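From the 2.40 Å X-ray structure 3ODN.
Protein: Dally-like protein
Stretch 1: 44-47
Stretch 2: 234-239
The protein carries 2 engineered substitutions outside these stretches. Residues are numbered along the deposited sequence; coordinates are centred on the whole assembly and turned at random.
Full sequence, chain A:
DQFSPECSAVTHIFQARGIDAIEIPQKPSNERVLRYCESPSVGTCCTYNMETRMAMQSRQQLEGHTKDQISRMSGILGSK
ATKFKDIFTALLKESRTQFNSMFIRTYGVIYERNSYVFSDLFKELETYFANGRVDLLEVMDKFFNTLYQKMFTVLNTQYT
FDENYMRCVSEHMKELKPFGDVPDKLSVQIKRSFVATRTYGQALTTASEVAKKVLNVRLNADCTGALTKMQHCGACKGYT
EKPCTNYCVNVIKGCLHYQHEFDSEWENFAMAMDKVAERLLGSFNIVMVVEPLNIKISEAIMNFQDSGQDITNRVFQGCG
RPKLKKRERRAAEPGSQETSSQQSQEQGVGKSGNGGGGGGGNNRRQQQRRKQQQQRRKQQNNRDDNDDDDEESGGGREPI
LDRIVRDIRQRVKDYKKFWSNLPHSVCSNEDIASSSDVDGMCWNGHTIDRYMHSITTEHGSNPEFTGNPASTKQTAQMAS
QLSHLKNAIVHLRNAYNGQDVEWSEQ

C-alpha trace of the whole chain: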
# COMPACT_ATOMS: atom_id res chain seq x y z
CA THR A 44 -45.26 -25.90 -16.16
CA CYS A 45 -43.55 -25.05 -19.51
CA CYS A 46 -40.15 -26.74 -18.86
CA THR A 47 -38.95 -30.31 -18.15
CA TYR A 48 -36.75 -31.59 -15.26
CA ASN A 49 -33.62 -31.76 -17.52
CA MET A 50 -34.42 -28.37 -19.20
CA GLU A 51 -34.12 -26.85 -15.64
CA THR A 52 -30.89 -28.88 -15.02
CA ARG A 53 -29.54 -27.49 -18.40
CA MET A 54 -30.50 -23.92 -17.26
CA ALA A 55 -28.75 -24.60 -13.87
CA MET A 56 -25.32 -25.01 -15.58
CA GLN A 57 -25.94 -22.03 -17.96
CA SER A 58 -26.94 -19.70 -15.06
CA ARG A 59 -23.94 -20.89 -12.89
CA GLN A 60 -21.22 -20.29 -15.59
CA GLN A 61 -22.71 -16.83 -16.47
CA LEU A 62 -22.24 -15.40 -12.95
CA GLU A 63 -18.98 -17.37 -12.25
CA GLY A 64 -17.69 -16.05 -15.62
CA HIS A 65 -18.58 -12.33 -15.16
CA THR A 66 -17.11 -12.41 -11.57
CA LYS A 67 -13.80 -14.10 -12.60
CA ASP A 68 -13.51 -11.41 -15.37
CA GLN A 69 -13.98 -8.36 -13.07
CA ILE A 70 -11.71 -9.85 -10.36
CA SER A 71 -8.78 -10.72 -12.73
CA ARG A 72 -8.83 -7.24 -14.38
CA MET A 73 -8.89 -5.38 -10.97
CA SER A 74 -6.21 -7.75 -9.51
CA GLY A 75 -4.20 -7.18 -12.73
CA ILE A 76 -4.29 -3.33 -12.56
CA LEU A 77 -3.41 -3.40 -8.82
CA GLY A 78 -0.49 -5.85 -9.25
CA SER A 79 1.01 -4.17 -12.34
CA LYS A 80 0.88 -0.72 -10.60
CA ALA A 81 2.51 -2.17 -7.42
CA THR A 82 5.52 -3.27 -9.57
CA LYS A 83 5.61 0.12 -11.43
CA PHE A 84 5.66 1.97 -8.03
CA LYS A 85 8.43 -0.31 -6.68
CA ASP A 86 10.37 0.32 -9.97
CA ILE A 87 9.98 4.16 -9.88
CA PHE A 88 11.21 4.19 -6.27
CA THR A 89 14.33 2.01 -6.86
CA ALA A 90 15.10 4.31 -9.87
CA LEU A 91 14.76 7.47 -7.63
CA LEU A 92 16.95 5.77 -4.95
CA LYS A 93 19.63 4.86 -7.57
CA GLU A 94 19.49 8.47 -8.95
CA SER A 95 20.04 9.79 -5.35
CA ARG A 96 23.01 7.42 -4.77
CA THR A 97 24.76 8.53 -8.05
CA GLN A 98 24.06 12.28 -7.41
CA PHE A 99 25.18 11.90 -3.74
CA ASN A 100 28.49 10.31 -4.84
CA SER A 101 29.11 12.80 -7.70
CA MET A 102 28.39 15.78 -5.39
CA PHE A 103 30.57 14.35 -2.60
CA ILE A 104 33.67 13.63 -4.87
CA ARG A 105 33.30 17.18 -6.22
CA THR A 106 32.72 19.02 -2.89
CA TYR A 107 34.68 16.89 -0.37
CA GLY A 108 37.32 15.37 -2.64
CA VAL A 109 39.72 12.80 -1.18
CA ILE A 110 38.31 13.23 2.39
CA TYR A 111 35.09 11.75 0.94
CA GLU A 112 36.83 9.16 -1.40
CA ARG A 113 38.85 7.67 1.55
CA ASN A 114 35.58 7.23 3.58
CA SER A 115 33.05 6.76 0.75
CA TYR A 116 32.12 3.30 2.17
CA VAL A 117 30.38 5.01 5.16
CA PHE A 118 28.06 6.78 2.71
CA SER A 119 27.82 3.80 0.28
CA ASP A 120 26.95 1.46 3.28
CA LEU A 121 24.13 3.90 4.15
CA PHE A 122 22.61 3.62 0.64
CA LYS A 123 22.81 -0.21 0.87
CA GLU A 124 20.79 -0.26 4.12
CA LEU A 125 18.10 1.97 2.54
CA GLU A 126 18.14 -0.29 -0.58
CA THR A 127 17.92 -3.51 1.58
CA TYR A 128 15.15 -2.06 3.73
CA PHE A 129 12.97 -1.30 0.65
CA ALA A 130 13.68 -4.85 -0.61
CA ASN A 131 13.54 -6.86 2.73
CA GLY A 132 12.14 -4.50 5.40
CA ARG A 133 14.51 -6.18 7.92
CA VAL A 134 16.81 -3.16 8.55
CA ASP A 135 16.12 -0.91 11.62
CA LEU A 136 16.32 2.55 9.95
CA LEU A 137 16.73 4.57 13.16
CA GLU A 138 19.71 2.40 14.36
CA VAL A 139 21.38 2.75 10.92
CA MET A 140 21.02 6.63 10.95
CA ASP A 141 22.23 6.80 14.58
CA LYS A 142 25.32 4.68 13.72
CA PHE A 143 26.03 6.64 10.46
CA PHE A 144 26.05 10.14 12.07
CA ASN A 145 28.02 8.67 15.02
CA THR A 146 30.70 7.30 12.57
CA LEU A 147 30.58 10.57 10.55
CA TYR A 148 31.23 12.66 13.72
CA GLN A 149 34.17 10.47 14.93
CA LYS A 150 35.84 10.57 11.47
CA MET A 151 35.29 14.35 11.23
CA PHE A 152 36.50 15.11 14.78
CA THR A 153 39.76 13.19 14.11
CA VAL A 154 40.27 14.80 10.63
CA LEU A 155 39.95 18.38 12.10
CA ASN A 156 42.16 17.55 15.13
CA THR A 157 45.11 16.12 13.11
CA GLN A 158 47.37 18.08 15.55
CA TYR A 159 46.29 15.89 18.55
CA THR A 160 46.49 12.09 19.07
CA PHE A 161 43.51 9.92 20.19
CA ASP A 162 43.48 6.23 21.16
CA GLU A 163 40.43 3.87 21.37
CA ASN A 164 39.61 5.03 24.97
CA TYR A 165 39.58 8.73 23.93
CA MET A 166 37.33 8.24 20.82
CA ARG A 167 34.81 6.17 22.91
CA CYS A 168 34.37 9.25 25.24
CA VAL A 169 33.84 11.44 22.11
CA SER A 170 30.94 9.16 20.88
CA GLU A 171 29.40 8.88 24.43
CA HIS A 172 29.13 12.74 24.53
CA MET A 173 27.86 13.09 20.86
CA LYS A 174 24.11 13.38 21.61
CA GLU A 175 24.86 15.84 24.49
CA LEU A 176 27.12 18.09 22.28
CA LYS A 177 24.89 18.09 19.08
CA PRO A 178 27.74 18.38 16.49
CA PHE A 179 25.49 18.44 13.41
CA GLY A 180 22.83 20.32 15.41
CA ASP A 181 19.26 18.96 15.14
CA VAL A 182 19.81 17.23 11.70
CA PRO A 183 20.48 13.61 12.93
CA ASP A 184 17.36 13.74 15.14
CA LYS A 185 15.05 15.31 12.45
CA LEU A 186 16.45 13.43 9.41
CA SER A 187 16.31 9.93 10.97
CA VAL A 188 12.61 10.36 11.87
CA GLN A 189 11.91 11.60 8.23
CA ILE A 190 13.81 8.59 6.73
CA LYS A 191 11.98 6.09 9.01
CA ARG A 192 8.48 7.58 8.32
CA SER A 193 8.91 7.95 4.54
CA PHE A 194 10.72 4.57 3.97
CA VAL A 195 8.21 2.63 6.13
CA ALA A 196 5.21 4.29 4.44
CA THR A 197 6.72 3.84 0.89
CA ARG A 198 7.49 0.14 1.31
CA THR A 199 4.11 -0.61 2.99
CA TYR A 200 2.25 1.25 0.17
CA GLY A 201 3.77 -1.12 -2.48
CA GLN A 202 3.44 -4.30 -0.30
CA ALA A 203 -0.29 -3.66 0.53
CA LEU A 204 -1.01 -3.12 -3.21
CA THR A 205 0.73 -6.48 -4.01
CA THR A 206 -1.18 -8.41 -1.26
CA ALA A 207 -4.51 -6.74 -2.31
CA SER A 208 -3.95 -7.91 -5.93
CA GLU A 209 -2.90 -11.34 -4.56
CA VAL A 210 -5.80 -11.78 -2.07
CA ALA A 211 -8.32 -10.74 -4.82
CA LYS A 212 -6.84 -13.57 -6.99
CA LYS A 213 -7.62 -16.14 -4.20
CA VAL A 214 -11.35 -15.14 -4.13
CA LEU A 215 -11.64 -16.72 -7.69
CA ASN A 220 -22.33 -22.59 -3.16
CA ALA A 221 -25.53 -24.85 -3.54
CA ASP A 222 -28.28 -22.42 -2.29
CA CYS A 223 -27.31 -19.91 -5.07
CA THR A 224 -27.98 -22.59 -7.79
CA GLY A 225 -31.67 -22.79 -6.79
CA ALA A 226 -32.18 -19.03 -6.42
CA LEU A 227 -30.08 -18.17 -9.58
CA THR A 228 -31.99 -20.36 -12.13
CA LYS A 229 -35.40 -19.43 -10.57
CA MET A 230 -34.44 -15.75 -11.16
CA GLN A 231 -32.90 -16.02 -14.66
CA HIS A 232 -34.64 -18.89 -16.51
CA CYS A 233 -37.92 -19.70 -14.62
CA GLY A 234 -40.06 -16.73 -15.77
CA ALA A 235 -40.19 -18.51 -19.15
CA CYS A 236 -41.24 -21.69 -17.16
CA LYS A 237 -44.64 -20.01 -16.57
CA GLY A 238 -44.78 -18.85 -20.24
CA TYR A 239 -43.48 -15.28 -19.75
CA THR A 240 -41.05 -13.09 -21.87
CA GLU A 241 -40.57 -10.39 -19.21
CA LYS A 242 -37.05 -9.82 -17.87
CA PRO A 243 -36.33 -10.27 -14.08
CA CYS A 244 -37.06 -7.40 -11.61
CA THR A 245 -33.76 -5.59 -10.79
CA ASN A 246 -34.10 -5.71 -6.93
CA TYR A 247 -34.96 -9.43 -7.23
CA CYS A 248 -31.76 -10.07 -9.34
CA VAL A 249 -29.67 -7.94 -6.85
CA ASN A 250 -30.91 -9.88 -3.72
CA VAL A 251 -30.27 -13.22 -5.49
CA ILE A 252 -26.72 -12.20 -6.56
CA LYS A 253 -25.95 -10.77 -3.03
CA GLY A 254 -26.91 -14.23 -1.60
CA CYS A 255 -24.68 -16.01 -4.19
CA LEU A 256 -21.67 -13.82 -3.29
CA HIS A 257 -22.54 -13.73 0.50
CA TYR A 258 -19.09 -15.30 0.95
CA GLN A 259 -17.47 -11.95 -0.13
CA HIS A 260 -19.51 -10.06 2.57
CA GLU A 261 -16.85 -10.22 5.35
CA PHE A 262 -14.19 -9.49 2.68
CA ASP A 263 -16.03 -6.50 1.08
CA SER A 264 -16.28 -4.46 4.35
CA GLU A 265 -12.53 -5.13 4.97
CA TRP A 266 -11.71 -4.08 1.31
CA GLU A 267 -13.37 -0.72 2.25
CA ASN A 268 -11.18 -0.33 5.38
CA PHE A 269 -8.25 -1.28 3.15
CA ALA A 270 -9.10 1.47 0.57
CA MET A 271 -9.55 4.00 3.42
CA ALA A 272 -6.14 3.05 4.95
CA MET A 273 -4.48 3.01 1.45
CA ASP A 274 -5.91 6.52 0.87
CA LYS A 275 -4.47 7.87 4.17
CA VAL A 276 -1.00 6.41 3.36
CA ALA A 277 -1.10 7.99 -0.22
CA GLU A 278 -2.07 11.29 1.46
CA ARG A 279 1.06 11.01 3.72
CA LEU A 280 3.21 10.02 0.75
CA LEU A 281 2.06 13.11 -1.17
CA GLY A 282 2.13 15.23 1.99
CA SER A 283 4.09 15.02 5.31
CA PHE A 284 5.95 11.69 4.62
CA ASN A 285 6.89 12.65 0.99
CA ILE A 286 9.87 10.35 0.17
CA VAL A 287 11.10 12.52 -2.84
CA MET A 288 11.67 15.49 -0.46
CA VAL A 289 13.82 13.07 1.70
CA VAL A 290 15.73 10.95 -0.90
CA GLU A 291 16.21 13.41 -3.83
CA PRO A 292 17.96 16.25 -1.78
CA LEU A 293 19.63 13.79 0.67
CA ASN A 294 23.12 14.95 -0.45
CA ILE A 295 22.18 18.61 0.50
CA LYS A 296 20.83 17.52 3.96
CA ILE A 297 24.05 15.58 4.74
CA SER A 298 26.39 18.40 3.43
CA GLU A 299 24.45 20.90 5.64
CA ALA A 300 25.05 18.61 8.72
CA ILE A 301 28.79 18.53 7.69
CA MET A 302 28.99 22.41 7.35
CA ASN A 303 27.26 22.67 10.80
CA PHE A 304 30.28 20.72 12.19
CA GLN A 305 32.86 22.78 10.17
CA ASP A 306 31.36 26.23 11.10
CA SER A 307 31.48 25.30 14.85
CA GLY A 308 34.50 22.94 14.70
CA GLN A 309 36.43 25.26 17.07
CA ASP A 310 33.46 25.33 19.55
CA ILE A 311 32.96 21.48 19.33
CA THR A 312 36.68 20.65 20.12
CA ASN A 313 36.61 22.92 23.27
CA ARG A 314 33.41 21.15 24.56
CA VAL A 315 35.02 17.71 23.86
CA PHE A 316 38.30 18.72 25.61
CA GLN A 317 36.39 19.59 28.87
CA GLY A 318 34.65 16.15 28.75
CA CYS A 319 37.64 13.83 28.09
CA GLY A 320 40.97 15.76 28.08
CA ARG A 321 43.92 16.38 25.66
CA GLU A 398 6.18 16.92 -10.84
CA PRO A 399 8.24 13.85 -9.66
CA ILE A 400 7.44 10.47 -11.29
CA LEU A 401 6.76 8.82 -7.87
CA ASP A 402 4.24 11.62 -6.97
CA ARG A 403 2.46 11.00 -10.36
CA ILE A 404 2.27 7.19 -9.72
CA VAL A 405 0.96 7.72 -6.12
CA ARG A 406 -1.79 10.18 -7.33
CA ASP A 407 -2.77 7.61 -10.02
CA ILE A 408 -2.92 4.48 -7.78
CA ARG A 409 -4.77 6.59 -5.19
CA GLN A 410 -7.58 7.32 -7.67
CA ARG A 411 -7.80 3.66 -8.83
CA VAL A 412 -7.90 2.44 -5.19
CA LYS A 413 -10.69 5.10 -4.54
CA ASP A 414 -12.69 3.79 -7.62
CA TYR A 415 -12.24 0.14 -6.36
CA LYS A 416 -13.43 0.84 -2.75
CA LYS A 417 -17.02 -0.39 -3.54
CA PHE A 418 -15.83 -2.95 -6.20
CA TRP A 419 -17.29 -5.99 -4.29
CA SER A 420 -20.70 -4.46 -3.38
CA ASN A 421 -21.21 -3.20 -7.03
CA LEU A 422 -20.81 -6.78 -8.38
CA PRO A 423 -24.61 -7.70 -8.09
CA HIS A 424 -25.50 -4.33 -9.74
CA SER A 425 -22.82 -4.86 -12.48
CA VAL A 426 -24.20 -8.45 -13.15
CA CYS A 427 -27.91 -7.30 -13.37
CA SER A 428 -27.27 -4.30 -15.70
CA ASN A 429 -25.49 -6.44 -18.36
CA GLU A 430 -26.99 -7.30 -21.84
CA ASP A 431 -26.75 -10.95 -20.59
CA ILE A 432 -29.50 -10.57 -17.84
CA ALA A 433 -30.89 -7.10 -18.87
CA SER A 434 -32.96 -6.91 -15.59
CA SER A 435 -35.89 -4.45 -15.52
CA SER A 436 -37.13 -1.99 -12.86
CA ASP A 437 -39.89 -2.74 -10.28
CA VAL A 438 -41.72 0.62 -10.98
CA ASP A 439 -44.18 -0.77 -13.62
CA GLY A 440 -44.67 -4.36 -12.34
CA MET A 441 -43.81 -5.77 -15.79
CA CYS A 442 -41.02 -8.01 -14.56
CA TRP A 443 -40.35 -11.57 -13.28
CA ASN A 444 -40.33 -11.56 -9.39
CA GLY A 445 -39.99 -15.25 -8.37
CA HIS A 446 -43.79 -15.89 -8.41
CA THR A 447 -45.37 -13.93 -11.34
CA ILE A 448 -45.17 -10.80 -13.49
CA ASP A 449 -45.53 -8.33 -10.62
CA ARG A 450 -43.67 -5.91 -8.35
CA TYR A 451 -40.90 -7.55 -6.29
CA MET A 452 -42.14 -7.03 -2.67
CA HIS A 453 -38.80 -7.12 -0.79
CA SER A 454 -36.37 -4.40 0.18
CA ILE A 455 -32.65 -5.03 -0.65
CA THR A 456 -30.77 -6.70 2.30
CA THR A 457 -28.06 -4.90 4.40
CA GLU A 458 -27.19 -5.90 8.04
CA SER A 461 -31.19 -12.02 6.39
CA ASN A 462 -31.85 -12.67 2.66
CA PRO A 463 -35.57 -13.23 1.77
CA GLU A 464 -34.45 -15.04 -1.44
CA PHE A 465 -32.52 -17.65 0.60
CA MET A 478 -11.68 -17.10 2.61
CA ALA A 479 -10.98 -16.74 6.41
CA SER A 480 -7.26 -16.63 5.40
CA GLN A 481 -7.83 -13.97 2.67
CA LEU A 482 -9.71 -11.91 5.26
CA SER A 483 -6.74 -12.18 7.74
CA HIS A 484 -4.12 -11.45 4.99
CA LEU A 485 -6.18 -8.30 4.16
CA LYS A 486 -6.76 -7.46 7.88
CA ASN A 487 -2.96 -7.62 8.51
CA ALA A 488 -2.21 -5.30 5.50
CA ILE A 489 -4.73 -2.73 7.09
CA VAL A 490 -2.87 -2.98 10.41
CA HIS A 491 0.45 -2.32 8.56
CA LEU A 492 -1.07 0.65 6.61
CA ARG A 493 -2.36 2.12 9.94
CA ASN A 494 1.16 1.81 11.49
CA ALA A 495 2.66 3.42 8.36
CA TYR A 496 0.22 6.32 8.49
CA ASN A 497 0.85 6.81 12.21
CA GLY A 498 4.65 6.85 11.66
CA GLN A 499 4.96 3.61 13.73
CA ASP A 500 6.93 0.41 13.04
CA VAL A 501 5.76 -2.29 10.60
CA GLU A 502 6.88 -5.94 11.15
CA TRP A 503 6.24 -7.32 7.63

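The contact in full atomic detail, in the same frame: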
# COMPACT_ATOMS: atom_id res chain seq x y z
N THR A 44 -46.70 -26.06 -15.94
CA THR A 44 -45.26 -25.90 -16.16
C THR A 44 -44.87 -25.98 -17.64
O THR A 44 -45.38 -26.85 -18.36
CB THR A 44 -44.47 -26.92 -15.34
N CYS A 45 -43.98 -25.07 -18.10
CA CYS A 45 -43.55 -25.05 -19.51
C CYS A 45 -42.15 -25.64 -19.77
O CYS A 45 -41.73 -25.73 -20.92
CB CYS A 45 -43.71 -23.65 -20.11
N CYS A 46 -41.47 -26.11 -18.71
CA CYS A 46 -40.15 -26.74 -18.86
C CYS A 46 -40.09 -28.12 -18.22
O CYS A 46 -40.90 -28.43 -17.34
CB CYS A 46 -39.04 -25.84 -18.31
N THR A 47 -39.14 -28.96 -18.68
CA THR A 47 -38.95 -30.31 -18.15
C THR A 47 -38.00 -30.28 -16.94
O THR A 47 -37.60 -29.20 -16.51
CB THR A 47 -38.59 -31.33 -19.28
OG1 THR A 47 -37.29 -31.06 -19.81
CG2 THR A 47 -39.63 -31.38 -20.41
N GLY A 234 -38.96 -17.62 -15.40
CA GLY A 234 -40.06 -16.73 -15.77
C GLY A 234 -40.73 -17.33 -16.99
O GLY A 234 -41.96 -17.45 -17.05
N ALA A 235 -39.88 -17.81 -17.91
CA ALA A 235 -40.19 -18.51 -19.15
C ALA A 235 -40.91 -19.84 -18.85
O ALA A 235 -41.76 -20.27 -19.64
CB ALA A 235 -38.91 -18.77 -19.91
N CYS A 236 -40.62 -20.45 -17.66
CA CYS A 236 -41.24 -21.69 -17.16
C CYS A 236 -42.75 -21.56 -16.99
O CYS A 236 -43.44 -22.57 -17.01
CB CYS A 236 -40.58 -22.13 -15.86
SG CYS A 236 -39.28 -23.36 -16.08
N LYS A 237 -43.24 -20.34 -16.75
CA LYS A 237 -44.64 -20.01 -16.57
C LYS A 237 -45.19 -19.32 -17.84
O LYS A 237 -46.29 -18.74 -17.81
CB LYS A 237 -44.82 -19.13 -15.31
CG LYS A 237 -44.62 -19.84 -13.98
CD LYS A 237 -45.04 -18.97 -12.80
CE LYS A 237 -46.47 -19.20 -12.35
NZ LYS A 237 -46.80 -18.48 -11.09
N GLY A 238 -44.43 -19.41 -18.94
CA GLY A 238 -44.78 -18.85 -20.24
C GLY A 238 -44.79 -17.34 -20.29
O GLY A 238 -45.77 -16.73 -20.75
N TYR A 239 -43.69 -16.73 -19.82
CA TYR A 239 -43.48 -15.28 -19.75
C TYR A 239 -42.17 -14.86 -20.47
O TYR A 239 -41.19 -15.60 -20.44
CB TYR A 239 -43.43 -14.82 -18.28
CG TYR A 239 -44.63 -15.13 -17.40
CD1 TYR A 239 -44.48 -15.31 -16.03
CD2 TYR A 239 -45.92 -15.11 -17.92
CE1 TYR A 239 -45.58 -15.49 -15.20
CE2 TYR A 239 -47.03 -15.33 -17.10
CZ TYR A 239 -46.86 -15.52 -15.74
OH TYR A 239 -47.94 -15.73 -14.93

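A single backbone hydrogen bond and a close cysteine-to-cysteine packing contact, both centred on Cys236, hold these two short, irregular segments together in a small contact between parts of the chain about 190 residues apart. The surface buried between them is 161 Å², counting both sides, and Cys236 contributes the largest share, followed by Cys45 and Cys46. The backbones come nearest where the CA atoms of Cys45 and Cys236 lie 4.7 Å apart.

At that point Cys45 N donates to Cys236 O over 2.8 Å, with an N-H...O angle of 147°, so the bond is short though somewhat bent. Because donor and acceptor both belong to the main chain, the bond does not depend on side-chain identity. Within the second stretch the turn is held by other carbonyls: Lys237 N bonds to Gly234 O at 3.2 Å, Gly238 N bonds to Ala235 O at 2.9 Å, and Tyr239 N makes a weak bond to Gly234 O at 3.3 Å. Residues 234-236 have helical backbone angles but lack the regular bonding of a helix. Thr44 adds little beyond its backbone; its C atom lies 3.8 Å from Cys236 O, next to the hydrogen bond, and its side chain is modelled only to CB.

The second element is the approach of Cys46 CB to Cys236 SG, at 3.3 Å. The CA-to-CB bond of Cys46 points toward the second stretch, whereas that of Cys236 points sideways, and a chi1 of -95°, between the m and t wells, places the sulfur beside Cys46 CB. The separation is tight for a carbon and a sulfur that are not bonded to each other. Cys46 is modelled without its SG, so the coordinates contain no disulfide here, and whether one links these two residues cannot be read from the model. The short side chain of Cys236 brings its sulfur against Cys46 CB, and both residues remain partly exposed.

Cys45 likewise points its CA-to-CB bond toward the second stretch and also lacks a modelled SG. Its CB rests over the turn, 3.9 Å from Ala235 O and 4.5 Å from Gly238 N, two atoms that are themselves joined by the hydrogen bond within the turn. Ala235 meets the first stretch through this carbonyl, while its methyl group stays well clear. Gly238 has phi/psi of 69/50, and a positive phi by itself favours glycine.

The remaining residues make no contact across the stretches. The CA-to-CB bonds of Thr47 and Lys237 point away from the other stretch. Thr47 occupies the N-cap position before a helix, its side chain in the p rotamer capping a backbone nitrogen just past the stretch, a role well suited to threonine's hydroxyl. Lys237 NZ is hydrogen-bonded elsewhere in the structure. Gly234 and Tyr239 do not touch the first stretch, although the Gly234 carbonyl helps to hold the turn that presents Cys236.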